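Local coordinates for protein cytokinin riboside 5'-monophosphate phosphoribohydrolase (Streptomyces coelicolor, PDB 5ZI9) that belongs to the possible lysine decarboxylase family of the SLOG clan, with a parallel-sheet alpha/beta fold of Rossmann type and a six-chain assembly, at residues L96-V101 and A123-G128; V101-A106 and L245-A250. All blocks are in the same frame, centred on the assembly; numbering follows the deposited sequence.

Interaction 1: L96-V101 and A123-G128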
ATOM      1  N   LEU B  96       9.015  40.896   2.357  1.00 35.40           N
ATOM      2  CA  LEU B  96       9.762  39.658   2.340  1.00 35.76           C
ATOM      3  C   LEU B  96       9.256  38.623   1.317  1.00 31.34           C
ATOM      4  O   LEU B  96      10.024  38.016   0.579  1.00 27.33           O
ATOM      5  CB  LEU B  96       9.630  39.109   3.743  1.00 41.47           C
ATOM      6  CG  LEU B  96      10.500  37.899   4.037  1.00 49.66           C
ATOM      7  CD1 LEU B  96      11.895  38.375   4.434  1.00 49.89           C
ATOM      8  CD2 LEU B  96       9.872  37.038   5.125  1.00 52.19           C
ATOM      9  N   GLY B  97       7.948  38.438   1.270  1.00 30.75           N
ATOM     10  CA  GLY B  97       7.337  37.650   0.219  1.00 31.62           C
ATOM     11  C   GLY B  97       7.810  38.075  -1.142  1.00 33.28           C
ATOM     12  O   GLY B  97       8.145  37.258  -1.984  1.00 32.40           O
ATOM     13  N   ARG B  98       7.860  39.382  -1.337  1.00 38.59           N
ATOM     14  CA  ARG B  98       8.289  39.980  -2.608  1.00 38.48           C
ATOM     15  C   ARG B  98       9.751  39.756  -2.831  1.00 33.92           C
ATOM     16  O   ARG B  98      10.174  39.371  -3.949  1.00 30.26           O
ATOM     17  CB  ARG B  98       8.023  41.486  -2.598  1.00 43.46           C
ATOM     18  CG  ARG B  98       7.086  41.908  -3.694  1.00 49.46           C
ATOM     19  CD  ARG B  98       6.269  43.099  -3.265  1.00 51.97           C
ATOM     20  NE  ARG B  98       7.030  44.297  -3.533  1.00 52.03           N
ATOM     21  CZ  ARG B  98       6.953  45.414  -2.836  1.00 51.33           C
ATOM     22  NH1 ARG B  98       6.123  45.550  -1.788  1.00 50.30           N
ATOM     23  NH2 ARG B  98       7.722  46.419  -3.216  1.00 52.36           N
ATOM     24  N   GLY B  99      10.514  40.034  -1.767  1.00 30.14           N
ATOM     25  CA  GLY B  99      11.941  39.804  -1.762  1.00 29.65           C
ATOM     26  C   GLY B  99      12.293  38.403  -2.247  1.00 30.39           C
ATOM     27  O   GLY B  99      13.133  38.232  -3.152  1.00 30.30           O
ATOM     28  N   LEU B 100      11.609  37.399  -1.691  1.00 31.51           N
ATOM     29  CA  LEU B 100      11.931  35.978  -1.993  1.00 31.31           C
ATOM     30  C   LEU B 100      11.608  35.594  -3.415  1.00 30.75           C
ATOM     31  O   LEU B 100      12.367  34.862  -4.048  1.00 29.56           O
ATOM     32  CB  LEU B 100      11.234  35.032  -1.013  1.00 29.48           C
ATOM     33  CG  LEU B 100      11.733  35.322   0.414  1.00 30.21           C
ATOM     34  CD1 LEU B 100      10.749  34.870   1.468  1.00 28.85           C
ATOM     35  CD2 LEU B 100      13.110  34.743   0.672  1.00 30.86           C
ATOM     36  N   VAL B 101      10.494  36.109  -3.925  1.00 33.24           N
ATOM     37  CA  VAL B 101      10.097  35.857  -5.324  1.00 36.46           C
ATOM     38  C   VAL B 101      11.187  36.369  -6.272  1.00 35.87           C
ATOM     39  O   VAL B 101      11.663  35.637  -7.144  1.00 34.72           O
ATOM     40  CB  VAL B 101       8.723  36.514  -5.642  1.00 36.66           C
ATOM     41  CG1 VAL B 101       8.432  36.466  -7.137  1.00 36.22           C
ATOM     42  CG2 VAL B 101       7.627  35.787  -4.886  1.00 35.35           C
ATOM     43  N   ALA B 123       4.179  37.675  -2.213  1.00 31.53           N
ATOM     44  CA  ALA B 123       4.650  36.796  -3.275  1.00 31.63           C
ATOM     45  C   ALA B 123       3.857  36.958  -4.560  1.00 34.21           C
ATOM     46  O   ALA B 123       4.379  36.717  -5.665  1.00 31.33           O
ATOM     47  CB  ALA B 123       4.623  35.363  -2.817  1.00 31.00           C
ATOM     48  N   LEU B 124       2.589  37.356  -4.398  1.00 37.55           N
ATOM     49  CA  LEU B 124       1.682  37.608  -5.525  1.00 37.98           C
ATOM     50  C   LEU B 124       1.961  38.948  -6.187  1.00 38.60           C
ATOM     51  O   LEU B 124       2.008  39.039  -7.421  1.00 36.78           O
ATOM     52  CB  LEU B 124       0.216  37.554  -5.073  1.00 38.34           C
ATOM     53  CG  LEU B 124      -0.429  36.167  -4.978  1.00 38.72           C
ATOM     54  CD1 LEU B 124      -1.944  36.352  -4.975  1.00 38.55           C
ATOM     55  CD2 LEU B 124       0.011  35.175  -6.078  1.00 39.21           C
ATOM     56  N   GLU B 125       2.155  39.981  -5.365  1.00 38.88           N
ATOM     57  CA  GLU B 125       2.588  41.295  -5.866  1.00 38.53           C
ATOM     58  C   GLU B 125       3.753  41.195  -6.847  1.00 39.37           C
ATOM     59  O   GLU B 125       3.773  41.934  -7.845  1.00 41.09           O
ATOM     60  CB  GLU B 125       2.994  42.228  -4.738  1.00 36.79           C
ATOM     61  CG  GLU B 125       1.832  42.685  -3.876  1.00 39.80           C
ATOM     62  CD  GLU B 125       2.226  43.772  -2.869  1.00 42.63           C
ATOM     63  OE1 GLU B 125       3.341  44.345  -3.030  1.00 45.03           O
ATOM     64  OE2 GLU B 125       1.421  44.066  -1.926  1.00 37.62           O
ATOM     65  N   ALA B 126       4.694  40.282  -6.558  1.00 37.60           N
ATOM     66  CA  ALA B 126       5.874  40.056  -7.397  1.00 37.31           C
ATOM     67  C   ALA B 126       5.632  38.991  -8.460  1.00 34.92           C
ATOM     68  O   ALA B 126       6.568  38.533  -9.093  1.00 29.80           O
ATOM     69  CB  ALA B 126       7.089  39.710  -6.539  1.00 38.89           C
ATOM     70  N   LYS B 127       4.369  38.626  -8.674  1.00 38.71           N
ATOM     71  CA  LYS B 127       3.983  37.642  -9.681  1.00 44.05           C
ATOM     72  C   LYS B 127       4.734  36.305  -9.551  1.00 41.86           C
ATOM     73  O   LYS B 127       5.126  35.711 -10.542  1.00 43.43           O
ATOM     74  CB  LYS B 127       4.149  38.241 -11.101  1.00 51.32           C
ATOM     75  CG  LYS B 127       3.868  39.759 -11.241  1.00 59.10           C
ATOM     76  CD  LYS B 127       2.452  40.133 -11.678  1.00 63.60           C
ATOM     77  CE  LYS B 127       1.802  41.199 -10.772  1.00 66.60           C
ATOM     78  NZ  LYS B 127       0.298  41.115 -10.833  1.00 68.55           N
ATOM     79  N   GLY B 128       4.931  35.832  -8.325  1.00 42.09           N
ATOM     80  CA  GLY B 128       5.617  34.552  -8.093  1.00 41.24           C
ATOM     81  C   GLY B 128       4.618  33.481  -7.719  1.00 41.38           C
ATOM     82  O   GLY B 128       3.406  33.708  -7.757  1.00 43.70           O
TER
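Val101 straddles the end of helix 115-125, with its two methyls dividing the work. With chi1 at 170°, CG1 stands anti to the backbone N and comes 3.6 Å from Ala126 CB, while CG2 turns to Ala123, 3.7 Å from that residue's CB. Each methyl also lies against the carbonyl oxygen of the alanine it meets. CG1 in addition lies over the backbone beyond the helix, 3.5 Å from Gly128 CA. That surface is made by a Schellman motif: Lys127, with positive phi, is its C-prime residue, and Gly128 N bonds back to Ala123 O at 2.9 Å while Lys127 N bonds to Leu124 O. Gly128 has no side chain, which leaves its CA open to CG1. Gly97, one turn before Val101, also has no side chain, and its CA lies 4.5 Å from Ala123 CA.

Ala126 CB is met from a second direction by Arg98, whose CG lies 3.6 Å away. The arginine chain then bends at chi2 and chi3 and crosses Glu125 obliquely. Its NH1 forms a salt bridge with Glu125 OE1 at 3.3 Å, the guanidinium and carboxylate planes being inclined by 27°. The same oxygen is 3.2 Å from Arg98 CD, which indicates that the aliphatic stem as well as the charged head borders the carboxylate. Glu125 has a second, long and weak ion pair, from OE2 to Lys121 NZ.

Helices 88-102 and 115-125 are the successive connections of a beta-alpha-beta-alpha-beta unit and pack on one face of the parallel sheet, as Leu100 and Ala123 both touching Val107 testifies. No hydrogen bond joins the two segments, so their association rests on valine methyls and small groups set against alanine side chains and backbone, with a single ion pair at the partly exposed margin that probably adds electrostatic attraction.

Interaction 2: V101-A106 and L245-A250. With EDO (1,2-ethanediol), chain M.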
ATOM      1  N   VAL B 101      10.494  36.109  -3.925  1.00 33.24           N
ATOM      2  CA  VAL B 101      10.097  35.857  -5.324  1.00 36.46           C
ATOM      3  C   VAL B 101      11.187  36.369  -6.272  1.00 35.87           C
ATOM      4  O   VAL B 101      11.663  35.637  -7.144  1.00 34.72           O
ATOM      5  CB  VAL B 101       8.723  36.514  -5.642  1.00 36.66           C
ATOM      6  CG1 VAL B 101       8.432  36.466  -7.137  1.00 36.22           C
ATOM      7  CG2 VAL B 101       7.627  35.787  -4.886  1.00 35.35           C
ATOM      8  N   GLU B 102      11.563  37.630  -6.058  1.00 37.23           N
ATOM      9  CA  GLU B 102      12.598  38.300  -6.828  1.00 38.92           C
ATOM     10  C   GLU B 102      13.918  37.562  -6.778  1.00 37.73           C
ATOM     11  O   GLU B 102      14.667  37.611  -7.746  1.00 38.30           O
ATOM     12  CB  GLU B 102      12.785  39.748  -6.341  1.00 40.89           C
ATOM     13  CG  GLU B 102      12.083  40.792  -7.202  1.00 41.88           C
ATOM     14  CD  GLU B 102      11.370  41.862  -6.400  1.00 47.21           C
ATOM     15  OE1 GLU B 102      11.870  42.275  -5.309  1.00 45.77           O
ATOM     16  OE2 GLU B 102      10.273  42.283  -6.860  1.00 52.73           O
ATOM     17  N   ALA B 103      14.201  36.886  -5.662  1.00 36.80           N
ATOM     18  CA  ALA B 103      15.394  36.023  -5.550  1.00 35.56           C
ATOM     19  C   ALA B 103      15.284  34.647  -6.219  1.00 35.66           C
ATOM     20  O   ALA B 103      16.238  33.881  -6.174  1.00 37.13           O
ATOM     21  CB  ALA B 103      15.772  35.859  -4.097  1.00 34.38           C
ATOM     22  N   GLY B 104      14.135  34.327  -6.817  1.00 35.09           N
ATOM     23  CA  GLY B 104      13.928  33.047  -7.478  1.00 36.59           C
ATOM     24  C   GLY B 104      13.225  31.961  -6.667  1.00 37.31           C
ATOM     25  O   GLY B 104      13.103  30.828  -7.136  1.00 37.92           O
ATOM     26  N   PHE B 105      12.732  32.292  -5.476  1.00 35.41           N
ATOM     27  CA  PHE B 105      12.061  31.301  -4.634  1.00 34.62           C
ATOM     28  C   PHE B 105      10.549  31.342  -4.711  1.00 34.08           C
ATOM     29  O   PHE B 105       9.948  32.410  -4.872  1.00 33.27           O
ATOM     30  CB  PHE B 105      12.442  31.499  -3.163  1.00 34.54           C
ATOM     31  CG  PHE B 105      13.894  31.262  -2.881  1.00 34.91           C
ATOM     32  CD1 PHE B 105      14.424  29.983  -2.954  1.00 34.47           C
ATOM     33  CD2 PHE B 105      14.733  32.318  -2.553  1.00 34.68           C
ATOM     34  CE1 PHE B 105      15.767  29.757  -2.696  1.00 36.62           C
ATOM     35  CE2 PHE B 105      16.076  32.100  -2.308  1.00 37.06           C
ATOM     36  CZ  PHE B 105      16.599  30.813  -2.373  1.00 35.34           C
ATOM     37  N   ALA B 106       9.921  30.182  -4.528  1.00 32.43           N
ATOM     38  CA  ALA B 106       8.490  30.157  -4.206  1.00 30.71           C
ATOM     39  C   ALA B 106       8.267  30.491  -2.726  1.00 27.86           C
ATOM     40  O   ALA B 106       9.155  30.318  -1.901  1.00 26.99           O
ATOM     41  CB  ALA B 106       7.902  28.811  -4.557  1.00 30.67           C
ATOM     42  N   LEU B 245      20.691  36.640   2.862  1.00 35.14           N
ATOM     43  CA  LEU B 245      21.164  35.521   3.676  1.00 38.06           C
ATOM     44  C   LEU B 245      20.657  34.195   3.169  1.00 39.98           C
ATOM     45  O   LEU B 245      21.438  33.254   3.037  1.00 42.99           O
ATOM     46  CB  LEU B 245      20.740  35.669   5.129  1.00 37.10           C
ATOM     47  CG  LEU B 245      21.551  36.718   5.905  1.00 37.05           C
ATOM     48  CD1 LEU B 245      20.810  37.218   7.141  1.00 35.65           C
ATOM     49  CD2 LEU B 245      22.913  36.149   6.271  1.00 37.25           C
ATOM     50  N   VAL B 246      19.360  34.148   2.871  1.00 37.03           N
ATOM     51  CA  VAL B 246      18.722  32.934   2.432  1.00 36.74           C
ATOM     52  C   VAL B 246      19.231  32.516   1.052  1.00 38.26           C
ATOM     53  O   VAL B 246      19.493  31.333   0.856  1.00 39.47           O
ATOM     54  CB  VAL B 246      17.194  33.071   2.507  1.00 37.21           C
ATOM     55  CG1 VAL B 246      16.516  32.180   1.503  1.00 37.91           C
ATOM     56  CG2 VAL B 246      16.713  32.759   3.917  1.00 37.82           C
ATOM     57  N   SER B 247      19.381  33.458   0.110  1.00 41.65           N
ATOM     58  CA  SER B 247      19.828  33.121  -1.265  1.00 44.08           C
ATOM     59  C   SER B 247      21.293  32.710  -1.281  1.00 46.18           C
ATOM     60  O   SER B 247      21.680  31.819  -2.055  1.00 47.76           O
ATOM     61  CB  SER B 247      19.612  34.265  -2.262  1.00 44.66           C
ATOM     62  OG  SER B 247      18.651  35.177  -1.777  1.00 47.06           O
ATOM     63  N   LYS B 248      22.097  33.349  -0.430  1.00 45.98           N
ATOM     64  CA  LYS B 248      23.489  32.941  -0.259  1.00 53.77           C
ATOM     65  C   LYS B 248      23.569  31.465   0.202  1.00 54.12           C
ATOM     66  O   LYS B 248      24.061  30.610  -0.536  1.00 56.25           O
ATOM     67  CB  LYS B 248      24.224  33.890   0.705  1.00 58.04           C
ATOM     68  CG  LYS B 248      25.704  34.108   0.404  1.00 65.04           C
ATOM     69  CD  LYS B 248      26.678  33.667   1.517  1.00 71.18           C
ATOM     70  CE  LYS B 248      27.942  34.551   1.498  1.00 73.67           C
ATOM     71  NZ  LYS B 248      28.912  34.299   2.599  1.00 72.28           N
ATOM     72  N   GLU B 249      22.998  31.176   1.369  1.00 55.01           N
ATOM     73  CA  GLU B 249      23.048  29.832   1.998  1.00 56.62           C
ATOM     74  C   GLU B 249      22.203  28.665   1.365  1.00 55.04           C
ATOM     75  O   GLU B 249      22.642  27.512   1.449  1.00 55.91           O
ATOM     76  CB  GLU B 249      22.730  29.949   3.507  1.00 59.91           C
ATOM     77  CG  GLU B 249      23.922  30.211   4.421  1.00 63.37           C
ATOM     78  CD  GLU B 249      23.547  30.969   5.704  1.00 70.85           C
ATOM     79  OE1 GLU B 249      22.996  30.353   6.652  1.00 77.19           O
ATOM     80  OE2 GLU B 249      23.823  32.189   5.787  1.00 67.74           O
ATOM     81  N   ALA B 250      21.024  28.926   0.769  1.00 55.39           N
ATOM     82  CA  ALA B 250      20.143  27.839   0.219  1.00 57.45           C
ATOM     83  C   ALA B 250      20.623  27.278  -1.113  1.00 56.15           C
ATOM     84  O   ALA B 250      20.495  26.065  -1.398  1.00 55.99           O
ATOM     85  CB  ALA B 250      18.716  28.337   0.042  1.00 60.33           C
TER
HETATM   86  C1  EDO M 503       9.003  31.727  -7.527  1.00 32.91           C
HETATM   87  O1  EDO M 503       8.005  32.637  -6.977  1.00 30.58           O
HETATM   88  C2  EDO M 503       9.196  31.896  -9.023  1.00 33.81           C
HETATM   89  O2  EDO M 503       8.131  31.133  -9.653  1.00 39.97           O
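Ala103 and Ser247 mark the nearest backbone approach, their CA atoms 6.8 Å apart, wider than a backbone-to-backbone contact and bridged by side chains. Segment 101-106 leaves helix 88-102 through a Schellman motif: Gly104, at phi 97°, is the first residue outside helical geometry, its N bonds to Val101 O at 2.8 Å, and a probable second bond runs from Phe105 N to Leu100 O at 3.0 Å. The turn carries the chain into Phe105 and then Ala106, where strand 106-109 begins. Segment 245-250 comes from the end region of helix 239-249, with Ala250 N bonded to Val246 O.

The Phe105 ring reaches across to this region. With chi1 at -64°, CG is anti to the carbonyl carbon, and the far end of the ring, CE2 and CZ, does the touching. CE2 lies 3.8 Å from Val246 CG1 and CZ 4.1 Å from Ala250 CB, both methyls placed obliquely to the ring. Ser247 CA, by contrast, sits at the ring's edge near its plane, 4.0 Å from CE2.

Both elements lie over the same part of the parallel Rossmann-type sheet: Phe105 and Val246 each touch Ile75 of strand 74-78, and Phe105 and Ala250 each touch Gln168 of strand 167-172. The terminal helix thereby returns from edge strand 234-236 to the middle of the sheet.

At the outer margin Ala103 CB meets Ser247 OG at 3.8 Å without a polar bond; that hydroxyl is hydrogen-bonded to Val243 O within its own helix. A 1,2-ethanediol molecule, probably from the crystallisation liquor, lies by Phe105 O and Val101 CG2 and is also hydrogen-bonded to Thr129 N; its weak bond to Phe105 O is doubtful.

Overall arrangement
From the N terminus, the chain passes strand 74-78 and enters helix 88-102, whose last turns supply 96-101, and whose end with the turn after it supplies 101-106. Interaction 1 closes a short loop, its segments 22 residues apart, through strand 106-109 to the end of helix 115-125. Interaction 2 closes a far longer one, 139 residues apart, ending at terminal helix 239-249. Because 102-106 falls inside the first loop and 245-250 beyond it, the two loops cross. Their centres are 11 Å apart, and they share Val101, one following the other through the helix-ending turn. Together they tie helix 88-102 to helix 115-125, and the turn that follows it to helix 239-249.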